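Local coordinates for protein Asp/Glu-specific dipeptidyl-peptidase (Flavobacterium psychrophilum, PDB 5JXF) that removes dipeptides from the N-terminus of oligopeptides as a serine peptidase, with strict specificity for aspartate or glutamate at the P1 position, at residues D76-F81 against M281-P286; T86-S91 against G663-D668; L97-C102 against I674-D679; G236-F241 against R704-I709. All coordinates share one frame; numbering follows the deposited sequence.

Contact 1: residues D76-F81 against M281-P286; sequences DAVPHF and MVMGYP
Y285 lays its phenol ring on the imidazole of H80, and this offset stack joins the two β-sheets of a chymotrypsin-like fold: strand 80-81 belongs to one, strand 279-284 to the other. The ring centroids lie 4.1 Å apart and the planes differ by only 11°, a nearly parallel but displaced overlap. Each ring also receives the other residue's methylene in a CH-pi contact: H80 CB stands 3.8 Å from the centroid of the Y285 ring, almost on its normal, while Y285 CB sits over the imidazole face. Because Y285 CG is anti to its own carbonyl carbon (chi1 -57°), the ring runs back along the 78-80 backbone. There the OH of Y285 donates to V78 O over 2.6 Å, approaching in the plane of the carbonyl. The stack holds the ring by a face and the bond by its hydroxyl; this buried OH is satisfied by a main-chain acceptor.

A second shell positions both partners. H80 ND1 is bonded to C85 O, which sets the rotation of the imidazole, and Y285 N is bonded to T86 OG1. S662, the probable nucleophile, has its side chain about 9 Å from that of Y285. Farther along, V78 divides its two methyls over M283: CG1 rests 3.7 Å from M283 O, and CG2 touches M283 SD at 4.1 Å.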
loop_
_atom_site.group_PDB
_atom_site.type_symbol
_atom_site.label_atom_id
_atom_site.label_comp_id
_atom_site.label_asym_id
_atom_site.label_seq_id
_atom_site.Cartn_x
_atom_site.Cartn_y
_atom_site.Cartn_z
ATOM N N ASP A 76 -9.194 39.583 -4.166
ATOM C CA ASP A 76 -8.146 40.460 -3.641
ATOM C C ASP A 76 -7.204 39.788 -2.653
ATOM O O ASP A 76 -6.121 40.291 -2.377
ATOM C CB ASP A 76 -8.782 41.682 -2.981
ATOM C CG ASP A 76 -9.518 42.561 -3.995
ATOM O OD1 ASP A 76 -8.985 42.728 -5.116
ATOM O OD2 ASP A 76 -10.633 43.027 -3.696
ATOM N N ALA A 77 -7.612 38.639 -2.128
ATOM C CA ALA A 77 -6.782 37.931 -1.171
ATOM C C ALA A 77 -6.084 36.707 -1.800
ATOM O O ALA A 77 -5.367 35.970 -1.104
ATOM C CB ALA A 77 -7.627 37.516 0.033
ATOM N N VAL A 78 -6.288 36.489 -3.099
ATOM C CA VAL A 78 -5.705 35.314 -3.765
ATOM C C VAL A 78 -4.852 35.651 -4.999
ATOM O O VAL A 78 -5.317 35.600 -6.140
ATOM C CB VAL A 78 -6.803 34.314 -4.166
ATOM C CG1 VAL A 78 -6.184 33.013 -4.651
ATOM C CG2 VAL A 78 -7.711 34.021 -2.951
ATOM N N PRO A 79 -3.578 35.982 -4.766
ATOM C CA PRO A 79 -2.728 36.292 -5.918
ATOM C C PRO A 79 -2.031 35.063 -6.532
ATOM O O PRO A 79 -1.843 34.007 -5.887
ATOM C CB PRO A 79 -1.698 37.257 -5.332
ATOM C CG PRO A 79 -1.574 36.818 -3.874
ATOM C CD PRO A 79 -2.944 36.329 -3.475
ATOM N N HIS A 80 -1.666 35.234 -7.795
ATOM C CA HIS A 80 -0.835 34.309 -8.550
ATOM C C HIS A 80 0.567 34.340 -7.965
ATOM O O HIS A 80 1.155 35.413 -7.846
ATOM C CB HIS A 80 -0.800 34.733 -10.024
ATOM C CG HIS A 80 -0.725 33.624 -11.006
ATOM N ND1 HIS A 80 -0.243 32.358 -10.690
ATOM C CD2 HIS A 80 -1.035 33.568 -12.319
ATOM C CE1 HIS A 80 -0.295 31.592 -11.750
ATOM N NE2 HIS A 80 -0.764 32.305 -12.766
ATOM N N PHE A 81 1.118 33.177 -7.633
ATOM C CA PHE A 81 2.447 33.110 -7.024
ATOM C C PHE A 81 3.497 32.676 -8.046
ATOM O O PHE A 81 3.568 31.515 -8.437
ATOM C CB PHE A 81 2.443 32.147 -5.818
ATOM C CG PHE A 81 3.707 32.186 -5.005
ATOM C CD1 PHE A 81 3.832 33.071 -3.953
ATOM C CD2 PHE A 81 4.763 31.334 -5.293
ATOM C CE1 PHE A 81 4.994 33.113 -3.185
ATOM C CE2 PHE A 81 5.926 31.364 -4.529
ATOM C CZ PHE A 81 6.044 32.265 -3.482
ATOM N N MET A 281 -14.536 25.797 -0.778
ATOM C CA MET A 281 -14.310 26.467 -2.037
ATOM C C MET A 281 -12.820 26.729 -2.220
ATOM O O MET A 281 -12.149 27.296 -1.353
ATOM C CB MET A 281 -15.105 27.780 -2.101
ATOM C CG MET A 281 -15.262 28.317 -3.492
ATOM S SD MET A 281 -15.898 30.024 -3.559
ATOM C CE MET A 281 -14.604 30.896 -2.737
ATOM N N VAL A 282 -12.313 26.322 -3.372
ATOM C CA VAL A 282 -10.920 26.534 -3.681
ATOM C C VAL A 282 -10.762 27.527 -4.859
ATOM O O VAL A 282 -11.321 27.347 -5.932
ATOM C CB VAL A 282 -10.232 25.184 -3.989
ATOM C CG1 VAL A 282 -8.786 25.395 -4.315
ATOM C CG2 VAL A 282 -10.371 24.211 -2.779
ATOM N N MET A 283 -9.997 28.580 -4.629
ATOM C CA MET A 283 -9.739 29.595 -5.646
ATOM C C MET A 283 -8.256 29.546 -6.010
ATOM O O MET A 283 -7.399 29.511 -5.138
ATOM C CB MET A 283 -10.131 30.985 -5.126
ATOM C CG MET A 283 -10.289 32.055 -6.205
ATOM S SD MET A 283 -10.897 33.664 -5.539
ATOM C CE MET A 283 -11.912 32.979 -4.207
ATOM N N GLY A 284 -7.933 29.496 -7.289
ATOM C CA GLY A 284 -6.531 29.442 -7.638
ATOM C C GLY A 284 -6.265 29.610 -9.109
ATOM O O GLY A 284 -7.135 30.049 -9.873
ATOM N N TYR A 285 -5.044 29.265 -9.505
ATOM C CA TYR A 285 -4.626 29.441 -10.889
ATOM C C TYR A 285 -4.203 28.113 -11.553
ATOM O O TYR A 285 -3.031 27.915 -11.891
ATOM C CB TYR A 285 -3.493 30.466 -10.959
ATOM C CG TYR A 285 -3.870 31.816 -10.369
ATOM C CD1 TYR A 285 -3.852 32.017 -8.987
ATOM C CD2 TYR A 285 -4.218 32.893 -11.192
ATOM C CE1 TYR A 285 -4.210 33.232 -8.440
ATOM C CE2 TYR A 285 -4.579 34.135 -10.635
ATOM C CZ TYR A 285 -4.565 34.286 -9.272
ATOM O OH TYR A 285 -4.897 35.472 -8.689
ATOM N N PRO A 286 -5.173 27.218 -11.771
ATOM C CA PRO A 286 -4.891 25.939 -12.433
ATOM C C PRO A 286 -4.277 26.162 -13.810
ATOM O O PRO A 286 -4.788 26.949 -14.620
ATOM C CB PRO A 286 -6.269 25.282 -12.541
ATOM C CG PRO A 286 -7.238 26.416 -12.543
ATOM C CD PRO A 286 -6.620 27.440 -11.598
#

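Contact 2: residues T86-S91 against G663-D668; sequences TSEVIS and GSPAVD
T86 and G663 bring their backbones together tightly, with CA atoms 4.7 Å apart; G663 directly follows S662, the probable nucleophile of this chymotrypsin-like peptidase. G663 CA makes a C-H...O contact of 3.3 Å with T86 O. Having no side chain, and with a positive phi of 86°, G663 fits against that carbonyl while the chain turns into strand 665-667. Beside it, T86 sends CG2, anti to the backbone N, to within 3.7 Å of S664 CA. The hydroxyls of this pair are secured by outer partners: T86 OG1 by G660 O and Y285 N, S664 OG by N661 O.

The next step along is a polar group over an apolar one. The E88 chain bends at chi2 (-104°), bringing its carboxylate across the P665 ring. OE1 of E88 lies 2.5 Å from G663 O, whereas OE2, 3.6 Å from P665 CA, is buried without a polar partner in the model. Such a setting would probably raise the pKa of the acid. Beyond this pair the segments splay apart, and S91 CA and D668 CA are already 17.6 Å from each other.

L673 and L676 of strand 673-680 and L97 of strand 95-98 surround the E88 side chain. Strand 85-89 runs between 80-81 and 95-98 in one sheet, and strand 665-667 between 279-284 and 673-680 in the other.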
loop_
_atom_site.group_PDB
_atom_site.type_symbol
_atom_site.label_atom_id
_atom_site.label_comp_id
_atom_site.label_asym_id
_atom_site.label_seq_id
_atom_site.Cartn_x
_atom_site.Cartn_y
_atom_site.Cartn_z
ATOM N N THR A 86 -0.501 29.139 -6.600
ATOM C CA THR A 86 -1.427 30.047 -5.965
ATOM C C THR A 86 -0.909 30.374 -4.567
ATOM O O THR A 86 -0.124 29.618 -4.018
ATOM C CB THR A 86 -2.825 29.446 -5.922
ATOM O OG1 THR A 86 -3.194 29.030 -7.245
ATOM C CG2 THR A 86 -3.810 30.460 -5.455
ATOM N N SER A 87 -1.289 31.539 -4.044
ATOM C CA SER A 87 -0.976 31.945 -2.687
ATOM C C SER A 87 -2.182 32.712 -2.158
ATOM O O SER A 87 -3.109 32.986 -2.907
ATOM C CB SER A 87 0.285 32.795 -2.643
ATOM O OG SER A 87 0.080 34.004 -3.345
ATOM N N GLU A 88 -2.217 32.988 -0.860
ATOM C CA GLU A 88 -3.351 33.709 -0.307
ATOM C C GLU A 88 -2.898 34.659 0.793
ATOM O O GLU A 88 -2.014 34.341 1.576
ATOM C CB GLU A 88 -4.421 32.763 0.228
ATOM C CG GLU A 88 -3.951 31.862 1.350
ATOM C CD GLU A 88 -3.704 30.449 0.868
ATOM O OE1 GLU A 88 -3.319 30.292 -0.307
ATOM O OE2 GLU A 88 -3.912 29.504 1.655
ATOM N N VAL A 89 -3.478 35.857 0.807
ATOM C CA VAL A 89 -3.149 36.845 1.830
ATOM C C VAL A 89 -3.855 36.515 3.145
ATOM O O VAL A 89 -5.076 36.359 3.167
ATOM C CB VAL A 89 -3.546 38.263 1.390
ATOM C CG1 VAL A 89 -2.903 39.261 2.321
ATOM C CG2 VAL A 89 -3.124 38.515 -0.086
ATOM N N ILE A 90 -3.105 36.419 4.240
ATOM C CA ILE A 90 -3.726 36.014 5.505
ATOM C C ILE A 90 -3.453 37.030 6.610
ATOM O O ILE A 90 -3.626 36.765 7.793
ATOM C CB ILE A 90 -3.262 34.597 5.927
ATOM C CG1 ILE A 90 -1.747 34.488 6.021
ATOM C CG2 ILE A 90 -3.744 33.577 4.935
ATOM C CD1 ILE A 90 -1.301 33.292 6.902
ATOM N N SER A 91 -3.077 38.235 6.201
ATOM C CA SER A 91 -2.826 39.318 7.143
ATOM C C SER A 91 -2.926 40.680 6.509
ATOM O O SER A 91 -2.678 40.815 5.318
ATOM C CB SER A 91 -1.440 39.132 7.776
ATOM O OG SER A 91 -0.645 40.268 7.429
ATOM N N GLY A 663 -1.012 25.639 -3.402
ATOM C CA GLY A 663 -1.045 26.804 -2.559
ATOM C C GLY A 663 -2.377 27.541 -2.538
ATOM O O GLY A 663 -2.475 28.560 -1.893
ATOM N N SER A 664 -3.397 27.018 -3.214
ATOM C CA SER A 664 -4.719 27.644 -3.228
ATOM C C SER A 664 -5.383 27.551 -1.876
ATOM O O SER A 664 -5.248 26.547 -1.187
ATOM C CB SER A 664 -5.640 26.996 -4.262
ATOM O OG SER A 664 -5.216 27.255 -5.583
ATOM N N PRO A 665 -6.109 28.606 -1.496
ATOM C CA PRO A 665 -6.830 28.587 -0.228
ATOM C C PRO A 665 -8.069 27.728 -0.326
ATOM O O PRO A 665 -8.763 27.796 -1.324
ATOM C CB PRO A 665 -7.209 30.061 -0.015
ATOM C CG PRO A 665 -7.340 30.618 -1.423
ATOM C CD PRO A 665 -6.264 29.895 -2.212
ATOM N N ALA A 666 -8.356 26.931 0.695
ATOM C CA ALA A 666 -9.689 26.376 0.799
ATOM C C ALA A 666 -10.430 27.162 1.870
ATOM O O ALA A 666 -9.954 27.298 3.002
ATOM C CB ALA A 666 -9.654 24.852 1.127
ATOM N N VAL A 667 -11.584 27.706 1.494
ATOM C CA VAL A 667 -12.385 28.474 2.420
ATOM C C VAL A 667 -13.715 27.807 2.691
ATOM O O VAL A 667 -14.258 27.088 1.852
ATOM C CB VAL A 667 -12.648 29.920 1.898
ATOM C CG1 VAL A 667 -11.322 30.637 1.727
ATOM C CG2 VAL A 667 -13.452 29.891 0.603
ATOM N N ASP A 668 -14.242 28.075 3.877
ATOM C CA ASP A 668 -15.500 27.485 4.329
ATOM C C ASP A 668 -16.688 28.302 3.812
ATOM O O ASP A 668 -16.529 29.204 2.954
ATOM C CB ASP A 668 -15.515 27.401 5.872
ATOM C CG ASP A 668 -15.503 28.811 6.561
ATOM O OD1 ASP A 668 -15.689 29.833 5.878
ATOM O OD2 ASP A 668 -15.299 28.902 7.790
#

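Contact 3: residues L97-C102 against I674-D679; sequences LTNHHC and IGLNFD. With ARG (arginine), chain E; ASP (aspartic acid), chain F.
N99, just past the end of strand 95-98, comes within 6.5 Å of F678 (CA to CA) as strand 673-680 of the other sheet runs by, in the cleft where the Ser-His-Asp triad of the chymotrypsin-like fold is assembled. The N99 side chain bridges the gap. Its ND2 donates to N677 O over 3.0 Å, and the acceptor lies close to the amide plane although the donor is tilted 34° from the carbonyl plane. A weak bond to D237 O gives ND2 a second acceptor. F678 CB comes obliquely against the amide, 3.3 Å from N99 OD1, and the amide and phenyl planes are nearly perpendicular. L676 fills the space alongside, its CD2 meeting L97 CG at 4.0 Å and the carbonyl of T98.

H101, the probable catalytic histidine, is held between two layers: N99 CB covers one face, and CB of the bound arginine the opposite one, 3.4 Å above the ring plane. ND1 is bonded to D237 OD2 and NE2 to S662 OG, the relay expected of this fold, and F678 O lies at the ring edge near CE1. That carbonyl also accepts a weak bond from N of the bound aspartic acid. F678 and D679 form a classic β bulge opposite V699. D679, paired with R233 through OD2, reads the dipeptide's amino terminus: its OD1 accepts from N of the bound arginine at 2.9 Å.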
loop_
_atom_site.group_PDB
_atom_site.type_symbol
_atom_site.label_atom_id
_atom_site.label_comp_id
_atom_site.label_asym_id
_atom_site.label_seq_id
_atom_site.Cartn_x
_atom_site.Cartn_y
_atom_site.Cartn_z
ATOM N N LEU A 97 0.387 33.016 2.274
ATOM C CA LEU A 97 0.575 31.610 2.575
ATOM C C LEU A 97 0.553 30.832 1.264
ATOM O O LEU A 97 -0.262 31.115 0.393
ATOM C CB LEU A 97 -0.516 31.126 3.540
ATOM C CG LEU A 97 -0.514 29.624 3.856
ATOM C CD1 LEU A 97 0.695 29.305 4.733
ATOM C CD2 LEU A 97 -1.822 29.233 4.554
ATOM N N THR A 98 1.478 29.895 1.106
ATOM C CA THR A 98 1.458 29.013 -0.054
ATOM C C THR A 98 2.014 27.615 0.349
ATOM O O THR A 98 2.152 27.326 1.539
ATOM C CB THR A 98 2.254 29.624 -1.253
ATOM O OG1 THR A 98 1.986 28.873 -2.442
ATOM C CG2 THR A 98 3.764 29.637 -0.996
ATOM N N ASN A 99 2.288 26.751 -0.621
ATOM C CA ASN A 99 2.866 25.405 -0.326
ATOM C C ASN A 99 4.354 25.453 -0.070
ATOM O O ASN A 99 5.045 26.352 -0.548
ATOM C CB ASN A 99 2.654 24.413 -1.485
ATOM C CG ASN A 99 1.230 23.968 -1.627
ATOM O OD1 ASN A 99 0.828 23.455 -2.674
ATOM N ND2 ASN A 99 0.453 24.146 -0.573
ATOM N N HIS A 100 4.864 24.447 0.625
ATOM C CA HIS A 100 6.303 24.291 0.757
ATOM C C HIS A 100 6.976 24.020 -0.595
ATOM O O HIS A 100 8.064 24.531 -0.872
ATOM C CB HIS A 100 6.629 23.171 1.760
ATOM C CG HIS A 100 8.095 22.996 2.012
ATOM N ND1 HIS A 100 8.835 21.990 1.429
ATOM C CD2 HIS A 100 8.960 23.709 2.770
ATOM C CE1 HIS A 100 10.088 22.075 1.835
ATOM N NE2 HIS A 100 10.192 23.117 2.641
ATOM N N HIS A 101 6.343 23.243 -1.461
ATOM C CA HIS A 101 7.003 22.992 -2.734
ATOM C C HIS A 101 6.867 24.190 -3.713
ATOM O O HIS A 101 7.614 24.264 -4.677
ATOM C CB HIS A 101 6.512 21.687 -3.375
ATOM C CG HIS A 101 5.135 21.750 -3.962
ATOM N ND1 HIS A 101 4.029 21.236 -3.314
ATOM C CD2 HIS A 101 4.692 22.211 -5.154
ATOM C CE1 HIS A 101 2.960 21.398 -4.074
ATOM N NE2 HIS A 101 3.334 21.993 -5.194
ATOM N N CYS A 102 5.972 25.138 -3.435
ATOM C CA CYS A 102 5.950 26.411 -4.196
ATOM C C CYS A 102 7.083 27.336 -3.733
ATOM O O CYS A 102 7.768 27.964 -4.542
ATOM C CB CYS A 102 4.620 27.137 -4.031
ATOM S SG CYS A 102 3.167 26.199 -4.465
ATOM N N ILE A 674 -9.779 27.491 5.831
ATOM C CA ILE A 674 -9.787 26.233 6.595
ATOM C C ILE A 674 -8.754 25.201 6.100
ATOM O O ILE A 674 -8.385 24.272 6.831
ATOM C CB ILE A 674 -11.163 25.563 6.554
ATOM C CG1 ILE A 674 -11.733 25.613 5.132
ATOM C CG2 ILE A 674 -12.095 26.201 7.550
ATOM C CD1 ILE A 674 -12.949 24.708 4.920
ATOM N N GLY A 675 -8.303 25.352 4.863
ATOM C CA GLY A 675 -7.323 24.449 4.291
ATOM C C GLY A 675 -6.393 25.122 3.298
ATOM O O GLY A 675 -6.661 26.233 2.796
ATOM N N LEU A 676 -5.283 24.452 3.030
ATOM C CA LEU A 676 -4.326 24.889 2.015
ATOM C C LEU A 676 -4.106 23.775 0.999
ATOM O O LEU A 676 -3.521 22.745 1.336
ATOM C CB LEU A 676 -3.025 25.287 2.695
ATOM C CG LEU A 676 -1.772 25.531 1.872
ATOM C CD1 LEU A 676 -1.932 26.751 0.968
ATOM C CD2 LEU A 676 -0.633 25.715 2.837
ATOM N N ASN A 677 -4.602 23.963 -0.229
ATOM C CA ASN A 677 -4.535 22.925 -1.251
ATOM C C ASN A 677 -3.115 22.610 -1.666
ATOM O O ASN A 677 -2.281 23.508 -1.737
ATOM C CB ASN A 677 -5.344 23.325 -2.471
ATOM C CG ASN A 677 -5.397 22.244 -3.510
ATOM O OD1 ASN A 677 -6.086 21.238 -3.327
ATOM N ND2 ASN A 677 -4.677 22.441 -4.623
ATOM N N PHE A 678 -2.824 21.333 -1.928
ATOM C CA PHE A 678 -1.462 21.005 -2.339
ATOM C C PHE A 678 -1.267 19.745 -3.168
ATOM O O PHE A 678 -0.169 19.527 -3.677
ATOM C CB PHE A 678 -0.548 20.956 -1.114
ATOM C CG PHE A 678 -0.678 19.701 -0.270
ATOM C CD1 PHE A 678 -1.680 19.589 0.690
ATOM C CD2 PHE A 678 0.253 18.671 -0.384
ATOM C CE1 PHE A 678 -1.769 18.454 1.510
ATOM C CE2 PHE A 678 0.172 17.515 0.428
ATOM C CZ PHE A 678 -0.837 17.408 1.374
ATOM N N ASP A 679 -2.311 18.945 -3.369
ATOM C CA ASP A 679 -2.154 17.768 -4.202
ATOM C C ASP A 679 -3.485 17.197 -4.638
ATOM O O ASP A 679 -4.533 17.732 -4.290
ATOM C CB ASP A 679 -1.369 16.678 -3.447
ATOM C CG ASP A 679 -0.430 15.899 -4.357
ATOM O OD1 ASP A 679 -0.572 16.000 -5.593
ATOM O OD2 ASP A 679 0.451 15.179 -3.839
HETATM N N ARG E . 2.242 16.535 -6.139
HETATM C CA ARG E . 2.328 17.957 -5.845
HETATM C C ARG E . 1.798 18.737 -7.053
HETATM O O ARG E . 2.293 18.567 -8.163
HETATM C CB ARG E . 3.771 18.359 -5.511
HETATM C CG ARG E . 4.326 17.722 -4.227
HETATM C CD ARG E . 5.796 18.086 -4.004
HETATM N NE ARG E . 6.634 17.661 -5.122
HETATM C CZ ARG E . 7.260 16.482 -5.188
HETATM N NH1 ARG E . 7.154 15.606 -4.189
HETATM N NH2 ARG E . 8.003 16.178 -6.252
HETATM N N ASP F . 0.775 19.561 -6.844
HETATM C CA ASP F . 0.126 20.285 -7.942
HETATM C C ASP F . 0.636 21.699 -8.157
HETATM O O ASP F . -0.148 22.628 -8.370
HETATM C CB ASP F . -1.398 20.318 -7.729
HETATM C CG ASP F . -2.100 19.075 -8.264
HETATM O OD1 ASP F . -1.530 18.400 -9.138
HETATM O OD2 ASP F . -3.234 18.780 -7.823
#

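Contact 4: residues G236-F241 against R704-I709; sequences GDFSMF and RYVLFI
The F238 ring has V706 CG1 over the centre of one face and I709 CG2 at its edge, in plane; the Y705 ring meets G236 edge-on and carries I709 CG1, from its own helix, over one face. Helix 703-713, which follows the last strand of its sheet, thus packs on the chain entering strand 239-245 of the other sheet, so that a helix spans the two halves of a chymotrypsin-like fold. V706 CG1 makes a true CH-pi contact, 3.8 Å from the F238 ring centroid and 9° from the normal. I709 CG2, one turn on from Y705, comes to 3.7 Å from F238 CE1. With CG between the backbone N and the carbonyl carbon (chi1 82°), the phenylalanine ring is turned to offer a face to V706 and an edge to I709.

At the other end of the patch Y705 CE2 lies 3.5 Å from G236 CA, a close approach made possible by the bare glycine. D237 is the centre of an inverse gamma turn, with a weak bond from F238 N to G236 O. This turn faces F238 to the helix and D237 away from it, where D237 OD2 is bonded to H101 ND1, in keeping with its probable part in the charge relay. F238, seated on the helix, is thus the residue next in sequence to the acid. L97 covers F238 and M240 from strand 95-98. M240 completes the layer with a chain extended beyond CG, whose end atom CE touches V706 CG1 at 4.1 Å.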
loop_
_atom_site.group_PDB
_atom_site.type_symbol
_atom_site.label_atom_id
_atom_site.label_comp_id
_atom_site.label_asym_id
_atom_site.label_seq_id
_atom_site.Cartn_x
_atom_site.Cartn_y
_atom_site.Cartn_z
ATOM N N GLY A 236 2.819 18.545 6.092
ATOM C CA GLY A 236 2.593 19.956 6.371
ATOM C C GLY A 236 3.135 20.832 5.252
ATOM O O GLY A 236 4.114 21.553 5.428
ATOM N N ASP A 237 2.487 20.773 4.101
ATOM C CA ASP A 237 3.058 21.336 2.889
ATOM C C ASP A 237 2.770 22.837 2.805
ATOM O O ASP A 237 1.811 23.223 2.155
ATOM C CB ASP A 237 2.492 20.612 1.663
ATOM C CG ASP A 237 3.292 20.894 0.373
ATOM O OD1 ASP A 237 4.105 21.844 0.347
ATOM O OD2 ASP A 237 3.088 20.177 -0.628
ATOM N N PHE A 238 3.577 23.667 3.473
ATOM C CA PHE A 238 3.367 25.110 3.418
ATOM C C PHE A 238 4.643 25.942 3.550
ATOM O O PHE A 238 5.671 25.460 4.025
ATOM C CB PHE A 238 2.366 25.544 4.497
ATOM C CG PHE A 238 2.966 25.721 5.861
ATOM C CD1 PHE A 238 3.110 24.637 6.720
ATOM C CD2 PHE A 238 3.367 26.982 6.291
ATOM C CE1 PHE A 238 3.657 24.804 7.988
ATOM C CE2 PHE A 238 3.916 27.169 7.535
ATOM C CZ PHE A 238 4.056 26.070 8.405
ATOM N N SER A 239 4.567 27.198 3.114
ATOM C CA SER A 239 5.618 28.175 3.402
ATOM C C SER A 239 4.996 29.575 3.378
ATOM O O SER A 239 3.896 29.757 2.871
ATOM C CB SER A 239 6.775 28.065 2.408
ATOM O OG SER A 239 6.327 28.263 1.076
ATOM N N MET A 240 5.682 30.544 3.964
ATOM C CA MET A 240 5.124 31.881 4.113
ATOM C C MET A 240 6.033 32.933 3.523
ATOM O O MET A 240 7.249 32.894 3.684
ATOM C CB MET A 240 4.850 32.199 5.576
ATOM C CG MET A 240 3.727 31.357 6.168
ATOM S SD MET A 240 3.265 31.835 7.836
ATOM C CE MET A 240 1.797 30.834 8.101
ATOM N N PHE A 241 5.413 33.872 2.824
ATOM C CA PHE A 241 6.135 34.967 2.195
ATOM C C PHE A 241 5.467 36.267 2.601
ATOM O O PHE A 241 4.380 36.232 3.187
ATOM C CB PHE A 241 6.136 34.791 0.678
ATOM C CG PHE A 241 7.031 33.676 0.196
ATOM C CD1 PHE A 241 6.616 32.350 0.262
ATOM C CD2 PHE A 241 8.298 33.952 -0.308
ATOM C CE1 PHE A 241 7.440 31.339 -0.181
ATOM C CE2 PHE A 241 9.123 32.942 -0.758
ATOM C CZ PHE A 241 8.694 31.637 -0.694
ATOM N N ARG A 704 -5.274 24.319 11.028
ATOM C CA ARG A 704 -4.848 24.027 12.401
ATOM C C ARG A 704 -3.422 23.452 12.482
ATOM O O ARG A 704 -2.660 23.814 13.369
ATOM C CB ARG A 704 -5.833 23.075 13.082
ATOM C CG ARG A 704 -7.165 23.745 13.395
ATOM C CD ARG A 704 -8.185 22.741 13.883
ATOM N NE ARG A 704 -8.554 21.813 12.821
ATOM C CZ ARG A 704 -9.467 20.852 12.948
ATOM N NH1 ARG A 704 -10.110 20.702 14.101
ATOM N NH2 ARG A 704 -9.741 20.044 11.920
ATOM N N TYR A 705 -3.048 22.585 11.549
ATOM C CA TYR A 705 -1.681 22.041 11.505
ATOM C C TYR A 705 -0.653 23.083 11.064
ATOM O O TYR A 705 0.463 23.125 11.595
ATOM C CB TYR A 705 -1.620 20.828 10.572
ATOM C CG TYR A 705 -0.309 20.068 10.654
ATOM C CD1 TYR A 705 0.182 19.627 11.879
ATOM C CD2 TYR A 705 0.412 19.763 9.516
ATOM C CE1 TYR A 705 1.368 18.936 11.966
ATOM C CE2 TYR A 705 1.595 19.067 9.590
ATOM C CZ TYR A 705 2.064 18.655 10.818
ATOM O OH TYR A 705 3.246 17.982 10.885
ATOM N N VAL A 706 -1.021 23.909 10.074
ATOM C CA VAL A 706 -0.150 25.009 9.672
ATOM C C VAL A 706 0.197 25.890 10.868
ATOM O O VAL A 706 1.373 26.123 11.173
ATOM C CB VAL A 706 -0.799 25.873 8.575
ATOM C CG1 VAL A 706 0.081 27.083 8.255
ATOM C CG2 VAL A 706 -1.049 25.027 7.336
ATOM N N LEU A 707 -0.828 26.357 11.569
ATOM C CA LEU A 707 -0.600 27.264 12.692
ATOM C C LEU A 707 0.169 26.569 13.825
ATOM O O LEU A 707 1.089 27.148 14.409
ATOM C CB LEU A 707 -1.927 27.823 13.205
ATOM C CG LEU A 707 -2.816 28.600 12.226
ATOM C CD1 LEU A 707 -4.125 28.961 12.907
ATOM C CD2 LEU A 707 -2.124 29.860 11.692
ATOM N N PHE A 708 -0.193 25.322 14.111
ATOM C CA PHE A 708 0.573 24.495 15.047
ATOM C C PHE A 708 2.070 24.477 14.703
ATOM O O PHE A 708 2.921 24.624 15.577
ATOM C CB PHE A 708 0.033 23.056 15.068
ATOM C CG PHE A 708 0.840 22.114 15.916
ATOM C CD1 PHE A 708 0.619 22.024 17.290
ATOM C CD2 PHE A 708 1.812 21.310 15.349
ATOM C CE1 PHE A 708 1.366 21.151 18.078
ATOM C CE2 PHE A 708 2.553 20.425 16.129
ATOM C CZ PHE A 708 2.334 20.349 17.501
ATOM N N ILE A 709 2.392 24.306 13.429
ATOM C CA ILE A 709 3.791 24.211 13.061
ATOM C C ILE A 709 4.468 25.586 13.207
ATOM O O ILE A 709 5.562 25.690 13.761
ATOM C CB ILE A 709 3.944 23.679 11.643
ATOM C CG1 ILE A 709 3.521 22.211 11.598
ATOM C CG2 ILE A 709 5.380 23.829 11.167
ATOM C CD1 ILE A 709 4.519 21.284 12.297
#

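Overall arrangement
All four contacts are buried, and each joins the sheet containing strands 80-81, 85-89, 95-98 and 239-245 to the other half of the catalytic fold. Contacts 1, 2 and 3 follow consecutive neighbours, for 279-284, 665-667 and 673-680 lie side by side in the second sheet; contact 4 uses the helix after it. Their chemistry shifts with place. Contact 1 pairs an aromatic stack with one hydrogen bond and lies near the probable nucleophile, contact 2 brings backbones together, contact 3 is polar and lines the dipeptide site, and contact 4 is wholly apolar between its segments. T86 OG1 links contacts 1 and 2, while D237 ties contact 4 to H101 of contact 3.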